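PDB 2AHR: putative pyrroline carboxylate reductase from Streptococcus pyogenes, which probably catalyses the NAD(P)H-dependent reduction of 1-pyrroline-5-carboxylate to L-proline, the last step of proline biosynthesis. Local coordinates for residues E[170-173]-E[174-178]; E[195-198]-E[199-203]. All coordinates share one frame; numbering follows the deposited sequence.

Overall arrangement
Contacts 1 and 2 are successive helical segments of the all-helical C-terminal part of the chain, within the family's dimerisation region: 170-178 lies on helix 158-185 and 195-203 on the next helix, 190-210. Their centres are 12 Å apart, and Ile176 joins them, its CG2 lying 3.9 Å from Val197 CG2 and its CG1 4.0 Å from Val201 CG2. Both contacts also touch the second subunit, so the helix pair belongs to the dimer interface. Neither segment pair forms the cofactor site itself: the side chain of Ala170 in contact 1 is about 7 Å from a bound NADP, that of Thr200 in contact 2 about 10 Å.

Contact 1: E[170-173]-E[174-178]; sequences AYIY and LFIEA
About two and a half continuous turns of alpha helix within the dimerisation region bring Ile172 and Ile176 together, one turn apart on helix 158-185. Four successive i to i+4 backbone bonds define the helix here, from Leu174 N to Ala170 O (3.0 Å) through to Glu177 N to Tyr173 O (2.8 Å). All the residues that touch are buried in the assembly. Tyr173 OH bonds to the backbone O of Ser204 of the second subunit, while Tyr171 OH bonds both Thr252 OG1 of its own chain and Thr229 O of the second subunit. Phe175 extends from the helix to stack on Phe175 of the second subunit, placing this helix directly in the dimer interface. Ile176 instead faces helix 190-210, where it also touches Leu194. With CG1 opposite the carbonyl carbon and beside its own N (chi1 -79°), Ile176 lays that branch back over the preceding turn, CG1 sitting 3.4 Å from Ile172 O. The two isoleucine side chains cross at a slant, and the branch methyl Ile172 CG2 lies 3.9 Å from the terminal methyl Ile176 CD1.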
loop_
_atom_site.group_PDB
_atom_site.type_symbol
_atom_site.label_atom_id
_atom_site.label_comp_id
_atom_site.label_asym_id
_atom_site.label_seq_id
_atom_site.Cartn_x
_atom_site.Cartn_y
_atom_site.Cartn_z
ATOM N N ALA E 170 13.123 21.953 11.354
ATOM C CA ALA E 170 13.446 20.527 11.443
ATOM C C ALA E 170 13.076 19.772 10.146
ATOM O O ALA E 170 13.800 18.870 9.721
ATOM C CB ALA E 170 12.766 19.887 12.665
ATOM N N TYR E 171 11.967 20.151 9.514
ATOM C CA TYR E 171 11.514 19.454 8.316
ATOM C C TYR E 171 12.452 19.814 7.169
ATOM O O TYR E 171 12.733 18.982 6.317
ATOM C CB TYR E 171 10.025 19.803 7.982
ATOM C CG TYR E 171 9.106 19.689 9.206
ATOM C CD1 TYR E 171 9.451 18.847 10.252
ATOM C CD2 TYR E 171 7.907 20.402 9.306
ATOM C CE1 TYR E 171 8.673 18.722 11.384
ATOM C CE2 TYR E 171 7.094 20.293 10.459
ATOM C CZ TYR E 171 7.506 19.432 11.494
ATOM O OH TYR E 171 6.801 19.243 12.659
ATOM N N ILE E 172 12.884 21.078 7.144
ATOM C CA ILE E 172 13.848 21.577 6.170
ATOM C C ILE E 172 15.175 20.847 6.317
ATOM O O ILE E 172 15.756 20.446 5.318
ATOM C CB ILE E 172 14.038 23.118 6.292
ATOM C CG1 ILE E 172 12.746 23.860 5.888
ATOM C CG2 ILE E 172 15.209 23.599 5.439
ATOM C CD1 ILE E 172 12.535 25.222 6.624
ATOM N N TYR E 173 15.646 20.664 7.563
ATOM C CA TYR E 173 16.864 19.878 7.806
ATOM C C TYR E 173 16.755 18.419 7.387
ATOM O O TYR E 173 17.697 17.866 6.844
ATOM C CB TYR E 173 17.326 20.001 9.269
ATOM C CG TYR E 173 17.749 21.424 9.604
ATOM C CD1 TYR E 173 18.555 22.157 8.716
ATOM C CD2 TYR E 173 17.312 22.064 10.773
ATOM C CE1 TYR E 173 18.928 23.470 8.994
ATOM C CE2 TYR E 173 17.708 23.381 11.067
ATOM C CZ TYR E 173 18.510 24.068 10.159
ATOM O OH TYR E 173 18.914 25.352 10.415
ATOM N N LEU E 174 15.620 17.775 7.657
ATOM C CA LEU E 174 15.439 16.361 7.236
ATOM C C LEU E 174 15.452 16.236 5.705
ATOM O O LEU E 174 16.046 15.320 5.149
ATOM C CB LEU E 174 14.151 15.761 7.841
ATOM C CG LEU E 174 13.915 14.231 7.727
ATOM C CD1 LEU E 174 14.744 13.456 8.727
ATOM C CD2 LEU E 174 12.430 13.852 7.906
ATOM N N PHE E 175 14.790 17.181 5.041
ATOM C CA PHE E 175 14.807 17.291 3.598
ATOM C C PHE E 175 16.228 17.500 3.060
ATOM O O PHE E 175 16.631 16.874 2.100
ATOM C CB PHE E 175 13.889 18.456 3.175
ATOM C CG PHE E 175 13.768 18.630 1.676
ATOM C CD1 PHE E 175 12.924 17.795 0.922
ATOM C CD2 PHE E 175 14.479 19.640 1.014
ATOM C CE1 PHE E 175 12.803 17.960 -0.470
ATOM C CE2 PHE E 175 14.359 19.830 -0.367
ATOM C CZ PHE E 175 13.516 18.978 -1.112
ATOM N N ILE E 176 16.986 18.399 3.686
ATOM C CA ILE E 176 18.364 18.643 3.297
ATOM C C ILE E 176 19.222 17.385 3.521
ATOM O O ILE E 176 20.042 17.005 2.676
ATOM C CB ILE E 176 18.919 19.880 4.051
ATOM C CG1 ILE E 176 18.423 21.167 3.384
ATOM C CG2 ILE E 176 20.458 19.888 4.068
ATOM C CD1 ILE E 176 18.719 22.476 4.209
ATOM N N GLU E 177 19.034 16.735 4.667
ATOM C CA GLU E 177 19.767 15.517 4.981
ATOM C C GLU E 177 19.453 14.438 3.933
ATOM O O GLU E 177 20.353 13.661 3.536
ATOM C CB GLU E 177 19.378 15.035 6.365
ATOM C CG GLU E 177 19.962 13.699 6.765
ATOM C CD GLU E 177 21.435 13.769 7.091
ATOM O OE1 GLU E 177 21.996 14.879 7.128
ATOM O OE2 GLU E 177 22.043 12.702 7.293
ATOM N N ALA E 178 18.184 14.404 3.479
ATOM C CA ALA E 178 17.752 13.399 2.502
ATOM C C ALA E 178 18.463 13.565 1.164
ATOM O O ALA E 178 18.914 12.592 0.593
ATOM C CB ALA E 178 16.215 13.449 2.310
#

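Contact 2: E[195-198]-E[199-203]; sequences EIVT and QTVLA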
loop_
_atom_site.group_PDB
_atom_site.type_symbol
_atom_site.label_atom_id
_atom_site.label_comp_id
_atom_site.label_asym_id
_atom_site.label_seq_id
_atom_site.Cartn_x
_atom_site.Cartn_y
_atom_site.Cartn_z
ATOM N N GLU E 195 27.381 20.500 1.542
ATOM C CA GLU E 195 27.826 21.819 1.152
ATOM C C GLU E 195 27.108 22.242 -0.128
ATOM O O GLU E 195 26.536 23.320 -0.195
ATOM C CB GLU E 195 29.341 21.811 0.983
ATOM C CG GLU E 195 29.904 23.103 0.434
ATOM C CD GLU E 195 31.400 23.015 0.099
ATOM O OE1 GLU E 195 31.973 21.907 0.066
ATOM O OE2 GLU E 195 31.998 24.075 -0.144
ATOM N N ILE E 196 27.115 21.372 -1.128
ATOM C CA ILE E 196 26.449 21.645 -2.380
ATOM C C ILE E 196 24.952 21.878 -2.193
ATOM O O ILE E 196 24.425 22.850 -2.748
ATOM C CB ILE E 196 26.629 20.494 -3.382
ATOM C CG1 ILE E 196 28.115 20.336 -3.757
ATOM C CG2 ILE E 196 25.697 20.697 -4.616
ATOM C CD1 ILE E 196 28.469 18.962 -4.376
ATOM N N VAL E 197 24.249 20.982 -1.474
ATOM C CA VAL E 197 22.794 21.194 -1.376
ATOM C C VAL E 197 22.399 22.384 -0.465
ATOM O O VAL E 197 21.453 23.124 -0.784
ATOM C CB VAL E 197 21.883 19.892 -1.159
ATOM C CG1 VAL E 197 22.563 18.600 -1.548
ATOM C CG2 VAL E 197 21.266 19.843 0.210
ATOM N N THR E 198 23.121 22.584 0.642
ATOM C CA THR E 198 22.835 23.734 1.521
ATOM C C THR E 198 22.969 25.060 0.736
ATOM O O THR E 198 22.122 25.956 0.863
ATOM C CB THR E 198 23.776 23.773 2.759
ATOM O OG1 THR E 198 23.691 22.522 3.479
ATOM C CG2 THR E 198 23.381 24.923 3.686
ATOM N N GLN E 199 24.020 25.171 -0.086
ATOM C CA GLN E 199 24.257 26.383 -0.873
ATOM C C GLN E 199 23.186 26.536 -1.924
ATOM O O GLN E 199 22.738 27.652 -2.194
ATOM C CB GLN E 199 25.661 26.382 -1.500
ATOM C CG GLN E 199 26.753 26.668 -0.427
ATOM C CD GLN E 199 28.188 26.825 -0.970
ATOM O OE1 GLN E 199 29.159 26.731 -0.192
ATOM N NE2 GLN E 199 28.330 27.065 -2.288
ATOM N N THR E 200 22.738 25.414 -2.491
ATOM C CA THR E 200 21.671 25.437 -3.484
ATOM C C THR E 200 20.324 25.809 -2.869
ATOM O O THR E 200 19.515 26.511 -3.494
ATOM C CB THR E 200 21.567 24.080 -4.196
ATOM O OG1 THR E 200 22.827 23.771 -4.801
ATOM C CG2 THR E 200 20.491 24.098 -5.247
ATOM N N VAL E 201 20.072 25.331 -1.657
ATOM C CA VAL E 201 18.830 25.655 -0.934
ATOM C C VAL E 201 18.797 27.152 -0.627
ATOM O O VAL E 201 17.787 27.834 -0.899
ATOM C CB VAL E 201 18.677 24.827 0.378
ATOM C CG1 VAL E 201 17.510 25.335 1.241
ATOM C CG2 VAL E 201 18.462 23.349 0.077
ATOM N N LEU E 202 19.899 27.651 -0.055
ATOM C CA LEU E 202 20.070 29.092 0.187
ATOM C C LEU E 202 19.778 29.943 -1.047
ATOM O O LEU E 202 18.948 30.864 -1.004
ATOM C CB LEU E 202 21.518 29.378 0.612
ATOM C CG LEU E 202 21.814 29.675 2.063
ATOM C CD1 LEU E 202 23.316 29.868 2.184
ATOM C CD2 LEU E 202 21.107 30.950 2.469
ATOM N N ALA E 203 20.470 29.631 -2.142
ATOM C CA ALA E 203 20.338 30.391 -3.379
ATOM C C ALA E 203 18.930 30.306 -3.985
ATOM O O ALA E 203 18.407 31.303 -4.511
ATOM C CB ALA E 203 21.359 29.919 -4.370
#
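Gln199 and Thr198, at the junction of the two segments, have the most surface buried here, and Gln199 runs beside Glu195 one turn earlier on helix 190-210. The evidence for regular helix is a run of i to i+4 backbone bonds, including Gln199 N to Glu195 O at 3.1 Å and Leu202 N to Thr198 O at 2.9 Å. Gln199 takes chi1 -74°, which swings its chain back along the helix; CG then lies 3.4 Å from Glu195 O. The two long side chains point the same way, but their carboxylate and amide planes are turned 76° apart. Gln199 OE1 comes 3.8 Å from the aliphatic Glu195 CG, and the side chains share no hydrogen bond. Thr198 sets CB 3.2 Å from Gln199 N; with chi1 -55° its OG1 stands beside the backbone N and bonds back to Leu194 O, and the residue packs on Leu208 of the second subunit. A second threonine, Thr200, uses its hydroxyl in the same backward manner. Its OG1 donates to Ile196 O at 2.8 Å, and its backbone N donates to that same oxygen at 3.1 Å; the two donors approach from opposite faces of the carbonyl plane. Thr200 OG1 also has a weak hydrogen bond to Ser123 OG of the second subunit. Val197 and Val201 lie on the side of helix 158-185, their own CG2 methyls only loosely apposed. The chemistry implies a division of labour round the helix: valines supply an apolar face, both threonine hydroxyls bond a backbone carbonyl one turn back, which probably lowers the cost of burying them, and the partly exposed Glu195-Gln199 pair touches by van der Waals contact, the charge of Glu195 being met by a salt bridge from OE1 to Lys192.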